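Local coordinates for protein interleukin-2 receptor subunit beta (Mus musculus, PDB 6DG5) that probably serves as the beta subunit of the interleukin-2 receptor, binding interleukin-2 outside the cell and passing on its mitogenic signal, at residues Cys33-Lys38 against Ile81-Trp86; Ser39-Trp44 against Ser72-Asp77. One frame throughout, in Å; residues are numbered along the deposited sequence.

Interaction 1 (Cys33-Lys38 against Ile81-Trp86); sequences CHVHAK and INVVCW
His-34 and Val-84 face each other as a hydrogen-bonded antiparallel pair: His-34 N donates to Val-84 O at 2.7 Å, and Val-84 N answers to His-34 O at 3.0 Å. Two residues on, His-36 and Asn-82 repeat the exchange, with His-36 N to Asn-82 O and Asn-82 N to His-36 O both at 2.7 Å. Beyond the backbone, Asn-82 OD1 is hydrogen-bonded to Thr-96 OG1 on strand 91-99.

Beyond His-34, Cys-33 and Cys-85 form a non-hydrogen-bonded pair. Here Cys-33 SG is bonded to Cys-85 SG at 2.0 Å, the disulfide twisted by 107° about the sulphur-sulphur bond. Each SG stands anti to its own carbonyl carbon and beside the backbone N (chi1 -65° in Cys-33), which places the two sulphurs where they can join.

On the same face as the disulfide, Val-35 CG1 touches Ile-81 CG2 at 4.0 Å. Strand 8-12 adds Leu-8 against Ile-81 and Val-83. On the other face Val-84 CG2 comes obliquely to the His-36 ring, 3.6 Å from His-36 ND1, the two side chains crossing at about a right angle.

The strand axes run at 155° to one another, so the pairing is antiparallel with a twist. An antiparallel ladder stitched by a cross-strand disulfide fits the cysteine-bridged N-terminal beta-sandwich domain of type I cytokine receptors.

Interaction 2 (Ser39-Trp44 against Ser72-Asp77); sequences SNLRHW and SLTSVD
Arg-42 NH1 meets Asp-77 OD2 in a salt bridge of 2.7 Å, and two donors of Thr-74 grip the same oxygen. Thr-74 N lies 3.1 Å from Asp-77 OD2, and Thr-74 OG1 also donates to it; both come on its anti side but from opposite faces of the carboxylate plane. The other carboxylate oxygen, Asp-77 OD1, takes a hydrogen bond from Ser-39 OG at 2.6 Å, met nearly along its C-O axis. Lying anti to the backbone N (chi1 176°), Ser-39 OG is placed toward that oxygen. The same hydroxyl oxygen accepts weak bonds from Leu-41 N and Arg-42 N.

The guanidinium of Arg-42 reaches over on a chain extended from CG to NE, its plane turned 54° from the carboxylate. Ser-72 O lies over one guanidinium face without bonding to it, the angle being poor. Arg-42 NH2 hydrogen-bonds a polar side chain of another protein chain.

Apolar contacts flank this network. Leu-41 CD1 packs on Val-76 CG2, the two side chains crossing at about a right angle. The edge of the Trp-44 ring, at CZ2, approaches Leu-73 CD2 to 4.2 Å, while Arg-42 CB lies over one ring face near the rim.

An alanine at Asp-77 would probably leave the Arg-42 charge without this mate and both Thr-74 donors and Ser-39 OG without their acceptor, freeing the two loops to shift. With four donors from three residues on its two oxygens, the carboxylate is likely to stay ionised and to hold Arg-42 where the neighbouring protein meets it.

The two contacts are joined through one pair of strands: Ser-39 ends strand 33-39, and the 72-77 loop leads into strand 79-86. Interaction 2 therefore joins the loops at one end of the ladder, while the disulfide closes its other end; the centres lie about 18 Å apart. They touch directly where Ala-37 O comes within 3.7 Å of Trp-44 CZ3, and Lys-38 CB packs against Trp-44 O. Their surroundings differ: no other protein chain of the assembly touches interaction 1, whereas six residues of interaction 2 are within reach of one. The ladder thus belongs to the domain's framework, and the loops to a protein-binding surface.

Interaction 1 (Cys33-Lys38 against Ile81-Trp86)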
loop_
_atom_site.group_PDB
_atom_site.type_symbol
_atom_site.label_atom_id
_atom_site.label_comp_id
_atom_site.label_asym_id
_atom_site.label_seq_id
_atom_site.Cartn_x
_atom_site.Cartn_y
_atom_site.Cartn_z
ATOM N N CYS B 33 -35.242 17.460 -8.182
ATOM C CA CYS B 33 -34.852 16.492 -7.166
ATOM C C CYS B 33 -33.402 16.736 -6.781
ATOM O O CYS B 33 -32.576 17.080 -7.632
ATOM C CB CYS B 33 -35.014 15.049 -7.659
ATOM S SG CYS B 33 -36.706 14.509 -7.998
ATOM N N HIS B 34 -33.092 16.545 -5.501
ATOM C CA HIS B 34 -31.763 16.812 -4.971
ATOM C C HIS B 34 -31.239 15.587 -4.233
ATOM O O HIS B 34 -31.984 14.655 -3.919
ATOM C CB HIS B 34 -31.763 18.031 -4.039
ATOM C CG HIS B 34 -31.777 19.344 -4.757
ATOM N ND1 HIS B 34 -32.694 19.645 -5.741
ATOM C CD2 HIS B 34 -30.986 20.437 -4.634
ATOM C CE1 HIS B 34 -32.468 20.866 -6.192
ATOM N NE2 HIS B 34 -31.437 21.368 -5.537
ATOM N N VAL B 35 -29.936 15.600 -3.960
ATOM C CA VAL B 35 -29.254 14.522 -3.252
ATOM C C VAL B 35 -28.558 15.120 -2.037
ATOM O O VAL B 35 -27.690 15.989 -2.181
ATOM C CB VAL B 35 -28.247 13.789 -4.151
ATOM C CG1 VAL B 35 -27.407 12.824 -3.328
ATOM C CG2 VAL B 35 -28.970 13.051 -5.267
ATOM N N HIS B 36 -28.937 14.657 -0.849
ATOM C CA HIS B 36 -28.337 15.110 0.399
ATOM C C HIS B 36 -27.387 14.044 0.926
ATOM O O HIS B 36 -27.729 12.858 0.950
ATOM C CB HIS B 36 -29.411 15.416 1.444
ATOM C CG HIS B 36 -30.096 16.729 1.241
ATOM N ND1 HIS B 36 -30.660 17.099 0.038
ATOM C CD2 HIS B 36 -30.310 17.762 2.089
ATOM C CE1 HIS B 36 -31.193 18.301 0.156
ATOM N NE2 HIS B 36 -30.994 18.726 1.390
ATOM N N ALA B 37 -26.199 14.469 1.348
ATOM C CA ALA B 37 -25.199 13.572 1.908
ATOM C C ALA B 37 -24.665 14.166 3.201
ATOM O O ALA B 37 -24.262 15.334 3.230
ATOM C CB ALA B 37 -24.054 13.328 0.918
ATOM N N LYS B 38 -24.665 13.366 4.266
ATOM C CA LYS B 38 -24.204 13.812 5.578
ATOM C C LYS B 38 -23.394 12.701 6.227
ATOM O O LYS B 38 -23.922 11.614 6.485
ATOM C CB LYS B 38 -25.382 14.219 6.472
ATOM C CG LYS B 38 -26.555 13.248 6.458
ATOM N N ILE B 81 -26.940 9.052 2.297
ATOM C CA ILE B 81 -27.372 9.674 1.052
ATOM C C ILE B 81 -28.893 9.627 0.985
ATOM O O ILE B 81 -29.496 8.550 1.045
ATOM C CB ILE B 81 -26.743 8.985 -0.165
ATOM C CG1 ILE B 81 -25.287 9.417 -0.305
ATOM C CG2 ILE B 81 -27.503 9.341 -1.426
ATOM C CD1 ILE B 81 -24.469 8.535 -1.207
ATOM N N ASN B 82 -29.509 10.800 0.869
ATOM C CA ASN B 82 -30.953 10.935 0.786
ATOM C C ASN B 82 -31.318 11.636 -0.515
ATOM O O ASN B 82 -30.662 12.604 -0.913
ATOM C CB ASN B 82 -31.508 11.725 1.975
ATOM C CG ASN B 82 -31.010 11.202 3.307
ATOM O OD1 ASN B 82 -31.666 10.385 3.952
ATOM N ND2 ASN B 82 -29.842 11.673 3.727
ATOM N N VAL B 83 -32.361 11.142 -1.173
ATOM C CA VAL B 83 -32.890 11.750 -2.387
ATOM C C VAL B 83 -34.210 12.416 -2.034
ATOM O O VAL B 83 -35.150 11.749 -1.582
ATOM C CB VAL B 83 -33.076 10.720 -3.511
ATOM C CG1 VAL B 83 -33.593 11.403 -4.769
ATOM C CG2 VAL B 83 -31.768 9.999 -3.786
ATOM N N VAL B 84 -34.281 13.729 -2.231
ATOM C CA VAL B 84 -35.476 14.510 -1.943
ATOM C C VAL B 84 -35.944 15.174 -3.229
ATOM O O VAL B 84 -35.128 15.653 -4.025
ATOM C CB VAL B 84 -35.217 15.561 -0.844
ATOM C CG1 VAL B 84 -35.044 14.879 0.502
ATOM C CG2 VAL B 84 -33.990 16.389 -1.182
ATOM N N CYS B 85 -37.259 15.190 -3.435
ATOM C CA CYS B 85 -37.857 15.779 -4.625
ATOM C C CYS B 85 -38.910 16.793 -4.207
ATOM O O CYS B 85 -39.741 16.510 -3.339
ATOM C CB CYS B 85 -38.481 14.709 -5.525
ATOM S SG CYS B 85 -37.304 13.570 -6.295
ATOM N N TRP B 86 -38.873 17.968 -4.830
ATOM C CA TRP B 86 -39.803 19.038 -4.501
ATOM C C TRP B 86 -41.171 18.750 -5.108
ATOM O O TRP B 86 -41.290 18.525 -6.315
ATOM C CB TRP B 86 -39.266 20.375 -5.009
ATOM C CG TRP B 86 -40.034 21.561 -4.523
ATOM C CD1 TRP B 86 -41.118 22.138 -5.118
ATOM C CD2 TRP B 86 -39.771 22.325 -3.341
ATOM N NE1 TRP B 86 -41.549 23.211 -4.377
ATOM C CE2 TRP B 86 -40.738 23.347 -3.281
ATOM C CE3 TRP B 86 -38.812 22.244 -2.326
ATOM C CZ2 TRP B 86 -40.774 24.281 -2.247
ATOM C CZ3 TRP B 86 -38.851 23.170 -1.300
ATOM C CH2 TRP B 86 -39.825 24.175 -1.269
#

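Interaction 2 (Ser39-Trp44 against Ser72-Asp77)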
loop_
_atom_site.group_PDB
_atom_site.type_symbol
_atom_site.label_atom_id
_atom_site.label_comp_id
_atom_site.label_asym_id
_atom_site.label_seq_id
_atom_site.Cartn_x
_atom_site.Cartn_y
_atom_site.Cartn_z
ATOM N N SER B 39 -22.120 12.974 6.491
ATOM C CA SER B 39 -21.247 11.997 7.120
ATOM C C SER B 39 -21.512 11.920 8.619
ATOM O O SER B 39 -21.938 12.891 9.249
ATOM C CB SER B 39 -19.778 12.345 6.872
ATOM O OG SER B 39 -18.919 11.452 7.562
ATOM N N ASN B 40 -21.256 10.741 9.189
ATOM C CA ASN B 40 -21.460 10.558 10.622
ATOM C C ASN B 40 -20.319 11.165 11.431
ATOM O O ASN B 40 -20.547 11.713 12.516
ATOM C CB ASN B 40 -21.619 9.070 10.944
ATOM C CG ASN B 40 -20.407 8.253 10.553
ATOM O OD1 ASN B 40 -19.682 8.604 9.623
ATOM N ND2 ASN B 40 -20.180 7.154 11.264
ATOM N N LEU B 41 -19.090 11.079 10.919
ATOM C CA LEU B 41 -17.940 11.649 11.606
ATOM C C LEU B 41 -17.771 13.135 11.330
ATOM O O LEU B 41 -17.157 13.835 12.141
ATOM C CB LEU B 41 -16.665 10.917 11.195
ATOM C CG LEU B 41 -16.606 9.415 11.458
ATOM C CD1 LEU B 41 -15.410 8.838 10.739
ATOM C CD2 LEU B 41 -16.519 9.137 12.948
ATOM N N ARG B 42 -18.294 13.627 10.212
ATOM C CA ARG B 42 -18.138 15.017 9.815
ATOM C C ARG B 42 -19.447 15.771 10.001
ATOM O O ARG B 42 -20.535 15.212 9.838
ATOM C CB ARG B 42 -17.664 15.120 8.362
ATOM C CG ARG B 42 -16.169 14.901 8.214
ATOM C CD ARG B 42 -15.798 14.361 6.847
ATOM N NE ARG B 42 -14.353 14.386 6.649
ATOM C CZ ARG B 42 -13.534 13.405 7.010
ATOM N NH1 ARG B 42 -14.018 12.312 7.579
ATOM N NH2 ARG B 42 -12.229 13.515 6.795
ATOM N N HIS B 43 -19.329 17.050 10.351
ATOM C CA HIS B 43 -20.494 17.864 10.673
ATOM C C HIS B 43 -21.158 18.482 9.449
ATOM O O HIS B 43 -22.238 19.069 9.587
ATOM C CB HIS B 43 -20.101 18.974 11.654
ATOM C CG HIS B 43 -19.764 18.482 13.028
ATOM N ND1 HIS B 43 -18.888 19.146 13.860
ATOM C CD2 HIS B 43 -20.194 17.401 13.722
ATOM C CE1 HIS B 43 -18.786 18.493 15.004
ATOM N NE2 HIS B 43 -19.569 17.431 14.946
ATOM N N TRP B 44 -20.563 18.363 8.266
ATOM C CA TRP B 44 -21.117 19.049 7.110
ATOM C C TRP B 44 -22.260 18.250 6.485
ATOM O O TRP B 44 -22.540 17.105 6.850
ATOM C CB TRP B 44 -20.036 19.336 6.064
ATOM C CG TRP B 44 -19.129 18.187 5.720
ATOM C CD1 TRP B 44 -17.816 18.055 6.066
ATOM C CD2 TRP B 44 -19.456 17.025 4.944
ATOM N NE1 TRP B 44 -17.308 16.884 5.562
ATOM C CE2 TRP B 44 -18.295 16.231 4.872
ATOM C CE3 TRP B 44 -20.619 16.577 4.309
ATOM C CZ2 TRP B 44 -18.263 15.014 4.193
ATOM C CZ3 TRP B 44 -20.585 15.369 3.637
ATOM C CH2 TRP B 44 -19.416 14.602 3.584
ATOM N N SER B 72 -11.136 13.773 1.553
ATOM C CA SER B 72 -12.320 14.230 2.270
ATOM C C SER B 72 -12.974 13.122 3.086
ATOM O O SER B 72 -13.672 13.413 4.062
ATOM C CB SER B 72 -13.334 14.819 1.287
ATOM O OG SER B 72 -13.837 13.820 0.420
ATOM N N LEU B 73 -12.769 11.862 2.712
ATOM C CA LEU B 73 -13.390 10.737 3.395
ATOM C C LEU B 73 -12.336 9.697 3.750
ATOM O O LEU B 73 -11.249 9.659 3.170
ATOM C CB LEU B 73 -14.483 10.094 2.534
ATOM C CG LEU B 73 -15.689 10.964 2.189
ATOM C CD1 LEU B 73 -16.537 10.287 1.125
ATOM C CD2 LEU B 73 -16.516 11.245 3.432
ATOM N N THR B 74 -12.680 8.843 4.707
ATOM C CA THR B 74 -11.798 7.790 5.192
ATOM C C THR B 74 -12.477 6.432 5.050
ATOM O O THR B 74 -13.602 6.314 4.560
ATOM C CB THR B 74 -11.394 8.032 6.647
ATOM O OG1 THR B 74 -12.558 8.324 7.430
ATOM C CG2 THR B 74 -10.427 9.187 6.736
ATOM N N SER B 75 -11.763 5.395 5.497
ATOM C CA SER B 75 -12.283 4.038 5.408
ATOM C C SER B 75 -13.413 3.803 6.399
ATOM O O SER B 75 -14.306 2.987 6.137
ATOM C CB SER B 75 -11.153 3.038 5.649
ATOM O OG SER B 75 -9.925 3.534 5.145
ATOM N N VAL B 76 -13.395 4.501 7.538
ATOM C CA VAL B 76 -14.412 4.314 8.565
ATOM C C VAL B 76 -15.577 5.285 8.418
ATOM O O VAL B 76 -16.513 5.242 9.229
ATOM C CB VAL B 76 -13.786 4.443 9.971
ATOM C CG1 VAL B 76 -12.518 3.607 10.061
ATOM C CG2 VAL B 76 -13.490 5.894 10.292
ATOM N N ASP B 77 -15.555 6.152 7.410
ATOM C CA ASP B 77 -16.636 7.102 7.204
ATOM C C ASP B 77 -17.892 6.399 6.704
ATOM O O ASP B 77 -17.834 5.340 6.071
ATOM C CB ASP B 77 -16.211 8.184 6.209
ATOM C CG ASP B 77 -15.783 9.470 6.889
ATOM O OD1 ASP B 77 -16.659 10.202 7.392
ATOM O OD2 ASP B 77 -14.569 9.754 6.922
#